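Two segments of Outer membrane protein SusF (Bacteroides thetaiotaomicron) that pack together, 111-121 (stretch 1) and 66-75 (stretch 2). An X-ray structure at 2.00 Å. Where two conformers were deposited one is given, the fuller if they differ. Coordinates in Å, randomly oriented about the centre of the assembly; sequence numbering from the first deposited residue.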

ATOM      1  N   ARG A 111       2.477 -24.816   1.897  1.00 10.70           N
ATOM      2  CA  ARG A 111       2.837 -23.824   2.926  1.00 10.25           C
ATOM      3  C   ARG A 111       3.547 -24.518   4.079  1.00 11.10           C
ATOM      4  O   ARG A 111       3.051 -25.494   4.623  1.00 10.26           O
ATOM      5  CB  ARG A 111       1.571 -23.122   3.479  1.00 10.00           C
ATOM      6  CG  ARG A 111       0.770 -22.372   2.423  1.00  7.49           C
ATOM      7  CD  ARG A 111       1.568 -21.196   1.877  1.00  9.06           C
ATOM      8  NE  ARG A 111       0.682 -20.309   1.123  1.00 12.11           N
ATOM      9  CZ  ARG A 111       1.101 -19.330   0.332  1.00 15.62           C
ATOM     10  NH1 ARG A 111       2.418 -19.135   0.136  1.00  8.84           N
ATOM     11  NH2 ARG A 111       0.203 -18.535  -0.265  1.00 13.06           N
ATOM     12  N   GLU A 112       4.657 -23.957   4.496  1.00 11.69           N
ATOM     13  CA  GLU A 112       5.345 -24.453   5.664  1.00 14.40           C
ATOM     14  C   GLU A 112       4.719 -23.930   6.991  1.00 14.60           C
ATOM     15  O   GLU A 112       4.396 -22.747   7.130  1.00 12.32           O
ATOM     16  CB  GLU A 112       6.799 -24.057   5.613  1.00 14.81           C
ATOM     17  CG  GLU A 112       7.531 -24.408   6.871  1.00 21.24           C
ATOM     18  CD  GLU A 112       8.983 -24.769   6.597  1.00 43.57           C
ATOM     19  OE1 GLU A 112       9.572 -24.164   5.663  1.00 43.75           O
ATOM     20  OE2 GLU A 112       9.501 -25.712   7.255  1.00 47.27           O
ATOM     21  N   LEU A 113       4.583 -24.838   7.950  1.00 14.88           N
ATOM     22  CA  LEU A 113       4.168 -24.496   9.283  1.00 14.91           C
ATOM     23  C   LEU A 113       5.249 -24.960  10.274  1.00 15.52           C
ATOM     24  O   LEU A 113       5.505 -26.150  10.403  1.00 15.68           O
ATOM     25  CB  LEU A 113       2.873 -25.198   9.609  1.00 14.47           C
ATOM     26  CG  LEU A 113       1.665 -24.894   8.719  1.00 17.01           C
ATOM     27  CD1 LEU A 113       0.548 -25.901   8.980  1.00 19.32           C
ATOM     28  CD2 LEU A 113       1.197 -23.455   9.001  1.00 12.22           C
ATOM     29  N   LYS A 114       5.755 -24.016  11.052  1.00 14.52           N
ATOM     30  CA  LYS A 114       6.664 -24.288  12.117  1.00 15.16           C
ATOM     31  C   LYS A 114       5.883 -24.355  13.450  1.00 14.11           C
ATOM     32  O   LYS A 114       5.100 -23.473  13.757  1.00 15.56           O
ATOM     33  CB  LYS A 114       7.749 -23.209  12.121  1.00 14.17           C
ATOM     34  CG  LYS A 114       8.737 -23.260  13.258  1.00 21.98           C
ATOM     35  CD  LYS A 114       9.852 -22.197  13.033  1.00 33.41           C
ATOM     36  CE  LYS A 114       9.943 -21.194  14.201  1.00 40.76           C
ATOM     37  NZ  LYS A 114       8.842 -20.172  14.164  1.00 49.96           N
ATOM     38  N   ILE A 115       5.928 -25.520  14.081  1.00 12.75           N
ATOM     39  CA  ILE A 115       5.156 -25.800  15.297  1.00 12.82           C
ATOM     40  C   ILE A 115       6.044 -25.698  16.515  1.00 13.21           C
ATOM     41  O   ILE A 115       7.091 -26.342  16.591  1.00 12.93           O
ATOM     42  CB  ILE A 115       4.556 -27.186  15.251  1.00 11.79           C
ATOM     43  CG1 ILE A 115       3.756 -27.352  13.960  1.00 11.47           C
ATOM     44  CG2 ILE A 115       3.679 -27.430  16.455  1.00 14.36           C
ATOM     45  CD1 ILE A 115       3.403 -28.740  13.654  1.00 10.15           C
ATOM     46  N   SER A 116       5.682 -24.812  17.421  1.00 12.64           N
ATOM     47  CA  SER A 116       6.432 -24.604  18.657  0.50 12.42           C
ATOM     48  C   SER A 116       5.568 -25.017  19.834  1.00 12.58           C
ATOM     49  O   SER A 116       4.541 -24.377  20.088  1.00 12.58           O
ATOM     50  CB  SER A 116       6.776 -23.115  18.791  0.50 12.97           C
ATOM     51  OG  SER A 116       7.869 -22.910  19.652  0.50 12.91           O
ATOM     52  N   ILE A 117       5.951 -26.096  20.533  1.00 11.45           N
ATOM     53  CA  ILE A 117       5.213 -26.555  21.721  1.00 12.00           C
ATOM     54  C   ILE A 117       5.985 -26.264  23.004  1.00 13.01           C
ATOM     55  O   ILE A 117       7.162 -26.611  23.123  1.00 12.59           O
ATOM     56  CB  ILE A 117       4.909 -28.054  21.675  1.00 12.96           C
ATOM     57  CG1 ILE A 117       4.122 -28.405  20.400  1.00 14.25           C
ATOM     58  CG2 ILE A 117       4.085 -28.447  22.899  1.00  9.74           C
ATOM     59  CD1 ILE A 117       3.938 -29.884  20.182  1.00 18.05           C
ATOM     60  N   ASN A 118       5.397 -25.453  23.857  1.00 12.59           N
ATOM     61  CA  ASN A 118       5.998 -25.133  25.148  1.00 13.08           C
ATOM     62  C   ASN A 118       5.293 -25.990  26.199  1.00 13.27           C
ATOM     63  O   ASN A 118       4.069 -25.837  26.425  1.00 12.28           O
ATOM     64  CB  ASN A 118       5.815 -23.621  25.444  1.00 13.59           C
ATOM     65  CG  ASN A 118       6.468 -23.183  26.742  1.00 17.26           C
ATOM     66  OD1 ASN A 118       6.417 -23.890  27.776  1.00 20.05           O
ATOM     67  ND2 ASN A 118       6.998 -21.981  26.734  1.00 20.36           N
ATOM     68  N   ALA A 119       5.980 -27.032  26.674  1.00 11.69           N
ATOM     69  CA  ALA A 119       5.370 -27.943  27.622  1.00 10.92           C
ATOM     70  C   ALA A 119       6.050 -27.884  29.003  1.00 11.87           C
ATOM     71  O   ALA A 119       7.197 -27.439  29.127  1.00 11.04           O
ATOM     72  CB  ALA A 119       5.395 -29.385  27.073  1.00 11.14           C
ATOM     73  N   SER A 120       5.349 -28.412  30.012  1.00 11.77           N
ATOM     74  CA  SER A 120       5.909 -28.608  31.350  1.00 11.99           C
ATOM     75  C   SER A 120       5.624 -29.999  31.851  1.00 10.00           C
ATOM     76  O   SER A 120       4.644 -30.633  31.453  1.00 10.35           O
ATOM     77  CB  SER A 120       5.337 -27.580  32.337  1.00 12.06           C
ATOM     78  OG  SER A 120       5.812 -26.288  32.033  1.00 16.90           O
ATOM     79  N   ALA A 121       6.492 -30.492  32.715  1.00 10.29           N
ATOM     80  CA  ALA A 121       6.259 -31.765  33.396  1.00 10.83           C
ATOM     81  C   ALA A 121       5.527 -31.456  34.699  1.00 11.47           C
ATOM     82  O   ALA A 121       5.895 -30.539  35.393  1.00 12.50           O
ATOM     83  CB  ALA A 121       7.595 -32.440  33.697  1.00 11.42           C
TER
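Stretch 2 (66-75) AVNSLTLNEN

Stretch 2 pairs antiparallel with the strand 111-121 on both sides of a corner at N68. Its strand 69-72 lies at 172° to that strand, with the axes approaching to 4.8 Å. Residues 66-67 are also extended, and loop follows from N73.

I115 faces L72, S116 faces T71, I117 faces L70 and N118 faces S69. A bulge then shifts the register by one, so that A119 faces V67 and S120 faces A66.

Backbone groups are satisfied in pairs. A66 N donates to S120 O and S120 N to A66 O, both at 2.8 Å. T71 N donates to S116 O at 2.9 Å, and S116 N returns to T71 O at 3.1 Å. N118 N donates to S69 O at 2.9 Å. At the bulge N118 O accepts twice, from N68 N at 2.7 Å and from S69 N at 3.2 Å.

The side chain of N68 points toward stretch 1. N68 ND2 donates to N118 OD1 and to S120 OG, both at 2.9 Å, and so uses both its hydrogens.

At the other end, N73 N donates to K114 O at 2.9 Å. The backbone of N73 has left the strand (phi/psi 43/46), but its side chain reaches back: N73 OD1 accepts from K114 N at 2.8 Å, in place of a backbone carbonyl. N73 ND2 makes a weak hydrogen bond to E112 O at 3.4 Å. K114 NZ forms a salt bridge with E74 OE1 at 2.8 Å.

Water 1 donates to S116 O and bonds S69 OG, its O 2.7 Å from each. Water 2 donates to K114 O from 3.0 Å and accepts from E74 N at 2.8 Å.

The face bearing I115, I117, V67, L70 and L72 is apolar. I115 CG1 lies 3.5 Å from L72 CD2, and I117 CG2 lies 3.8 Å from V67 CG1.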

ATOM      1  N   ALA A  66       1.967 -31.113  30.646  1.00 14.88           N
ATOM      2  CA  ALA A  66       1.000 -30.045  30.380  1.00 15.03           C
ATOM      3  C   ALA A  66       1.510 -29.184  29.264  1.00 14.07           C
ATOM      4  O   ALA A  66       2.692 -28.826  29.242  1.00 14.32           O
ATOM      5  CB  ALA A  66       0.776 -29.184  31.641  1.00 15.19           C
ATOM      6  N   VAL A  67       0.602 -28.712  28.422  1.00 13.14           N
ATOM      7  CA  VAL A  67       1.011 -27.873  27.298  1.00 12.99           C
ATOM      8  C   VAL A  67       0.681 -26.442  27.558  1.00 13.09           C
ATOM      9  O   VAL A  67      -0.476 -26.103  27.706  1.00 13.33           O
ATOM     10  CB  VAL A  67       0.393 -28.371  25.920  1.00 12.28           C
ATOM     11  CG1 VAL A  67       0.915 -27.543  24.764  1.00 10.13           C
ATOM     12  CG2 VAL A  67       0.740 -29.798  25.697  1.00 12.96           C
ATOM     13  N   ASN A  68       1.722 -25.622  27.769  1.00 13.96           N
ATOM     14  CA  ASN A  68       1.563 -24.187  28.093  1.00 14.18           C
ATOM     15  C   ASN A  68       1.229 -23.379  26.848  1.00 14.23           C
ATOM     16  O   ASN A  68       0.570 -22.357  26.926  1.00 12.92           O
ATOM     17  CB  ASN A  68       2.876 -23.601  28.701  1.00 14.51           C
ATOM     18  CG  ASN A  68       3.363 -24.385  29.864  1.00 17.28           C
ATOM     19  OD1 ASN A  68       2.569 -24.796  30.719  1.00 24.71           O
ATOM     20  ND2 ASN A  68       4.641 -24.762  29.830  1.00 21.66           N
ATOM     21  N   SER A  69       1.783 -23.767  25.711  1.00 13.69           N
ATOM     22  CA  SER A  69       1.353 -23.127  24.457  1.00 14.91           C
ATOM     23  C   SER A  69       1.747 -23.948  23.253  1.00 13.77           C
ATOM     24  O   SER A  69       2.646 -24.763  23.349  1.00 13.34           O
ATOM     25  CB  SER A  69       1.903 -21.704  24.353  1.00 14.51           C
ATOM     26  OG  SER A  69       3.291 -21.703  24.121  1.00 21.20           O
ATOM     27  N   LEU A  70       0.880 -23.957  22.245  1.00 13.26           N
ATOM     28  CA  LEU A  70       1.224 -24.556  20.954  1.00 12.92           C
ATOM     29  C   LEU A  70       0.997 -23.532  19.871  1.00 13.32           C
ATOM     30  O   LEU A  70      -0.112 -23.037  19.705  1.00 15.29           O
ATOM     31  CB  LEU A  70       0.364 -25.784  20.703  1.00 12.24           C
ATOM     32  CG  LEU A  70       0.635 -26.570  19.413  1.00 14.29           C
ATOM     33  CD1 LEU A  70       0.230 -28.016  19.551  1.00 15.82           C
ATOM     34  CD2 LEU A  70      -0.122 -25.939  18.289  1.00 18.05           C
ATOM     35  N   THR A  71       2.061 -23.075  19.252  1.00 13.76           N
ATOM     36  CA  THR A  71       1.919 -22.005  18.301  1.00 15.06           C
ATOM     37  C   THR A  71       2.330 -22.449  16.897  1.00 14.15           C
ATOM     38  O   THR A  71       3.028 -23.425  16.747  1.00 15.14           O
ATOM     39  CB  THR A  71       2.692 -20.739  18.736  1.00 13.93           C
ATOM     40  OG1 THR A  71       4.087 -20.949  18.573  1.00 20.40           O
ATOM     41  CG2 THR A  71       2.429 -20.420  20.155  1.00 17.80           C
ATOM     42  N   LEU A  72       1.763 -21.812  15.877  1.00 14.08           N
ATOM     43  CA  LEU A  72       2.159 -22.081  14.487  1.00 14.49           C
ATOM     44  C   LEU A  72       2.732 -20.804  13.874  1.00 15.47           C
ATOM     45  O   LEU A  72       2.242 -19.705  14.162  1.00 12.27           O
ATOM     46  CB  LEU A  72       0.956 -22.582  13.666  1.00 14.33           C
ATOM     47  CG  LEU A  72       0.246 -23.802  14.255  1.00 17.41           C
ATOM     48  CD1 LEU A  72      -1.175 -23.915  13.745  1.00 19.26           C
ATOM     49  CD2 LEU A  72       1.043 -25.086  13.969  1.00 20.91           C
ATOM     50  N   ASN A  73       3.894 -20.936  13.233  1.00 14.45           N
ATOM     51  CA  ASN A  73       4.622 -19.778  12.737  1.00 17.88           C
ATOM     52  C   ASN A  73       4.652 -18.618  13.750  1.00 19.26           C
ATOM     53  O   ASN A  73       4.336 -17.480  13.421  1.00 19.09           O
ATOM     54  CB  ASN A  73       4.046 -19.318  11.391  1.00 16.05           C
ATOM     55  CG  ASN A  73       4.228 -20.366  10.286  1.00 19.41           C
ATOM     56  OD1 ASN A  73       4.765 -21.455  10.524  1.00 13.67           O
ATOM     57  ND2 ASN A  73       3.736 -20.059   9.094  1.00 18.41           N
ATOM     58  N   GLU A  74       4.947 -18.948  14.997  1.00 21.92           N
ATOM     59  CA  GLU A  74       5.299 -17.941  16.014  1.00 25.66           C
ATOM     60  C   GLU A  74       4.125 -17.219  16.694  1.00 25.06           C
ATOM     61  O   GLU A  74       4.212 -16.887  17.865  1.00 27.41           O
ATOM     62  CB  GLU A  74       6.306 -16.921  15.471  1.00 25.84           C
ATOM     63  CG  GLU A  74       7.514 -16.716  16.394  1.00 34.04           C
ATOM     64  CD  GLU A  74       8.783 -17.401  15.875  1.00 54.67           C
ATOM     65  OE1 GLU A  74       9.003 -17.379  14.635  1.00 58.92           O
ATOM     66  OE2 GLU A  74       9.578 -17.927  16.710  1.00 58.42           O
ATOM     67  N   ASN A  75       3.101 -16.846  15.959  1.00 24.40           N
ATOM     68  CA  ASN A  75       2.040 -16.103  16.622  1.00 24.26           C
ATOM     69  C   ASN A  75       0.639 -16.518  16.364  1.00 23.19           C
ATOM     70  O   ASN A  75      -0.266 -15.743  16.589  1.00 23.39           O
ATOM     71  CB  ASN A  75       2.184 -14.591  16.415  1.00 25.67           C
ATOM     72  CG  ASN A  75       2.758 -14.238  15.067  1.00 28.93           C
ATOM     73  OD1 ASN A  75       2.079 -14.322  14.051  1.00 35.52           O
ATOM     74  ND2 ASN A  75       4.044 -13.911  15.045  1.00 39.51           N
TER
HETATM   75  O   HOH W   1       4.704 -22.358  21.867  1.00 17.80           O
HETATM   76  O   HOH W   2       5.735 -21.462  15.892  1.00 13.63           O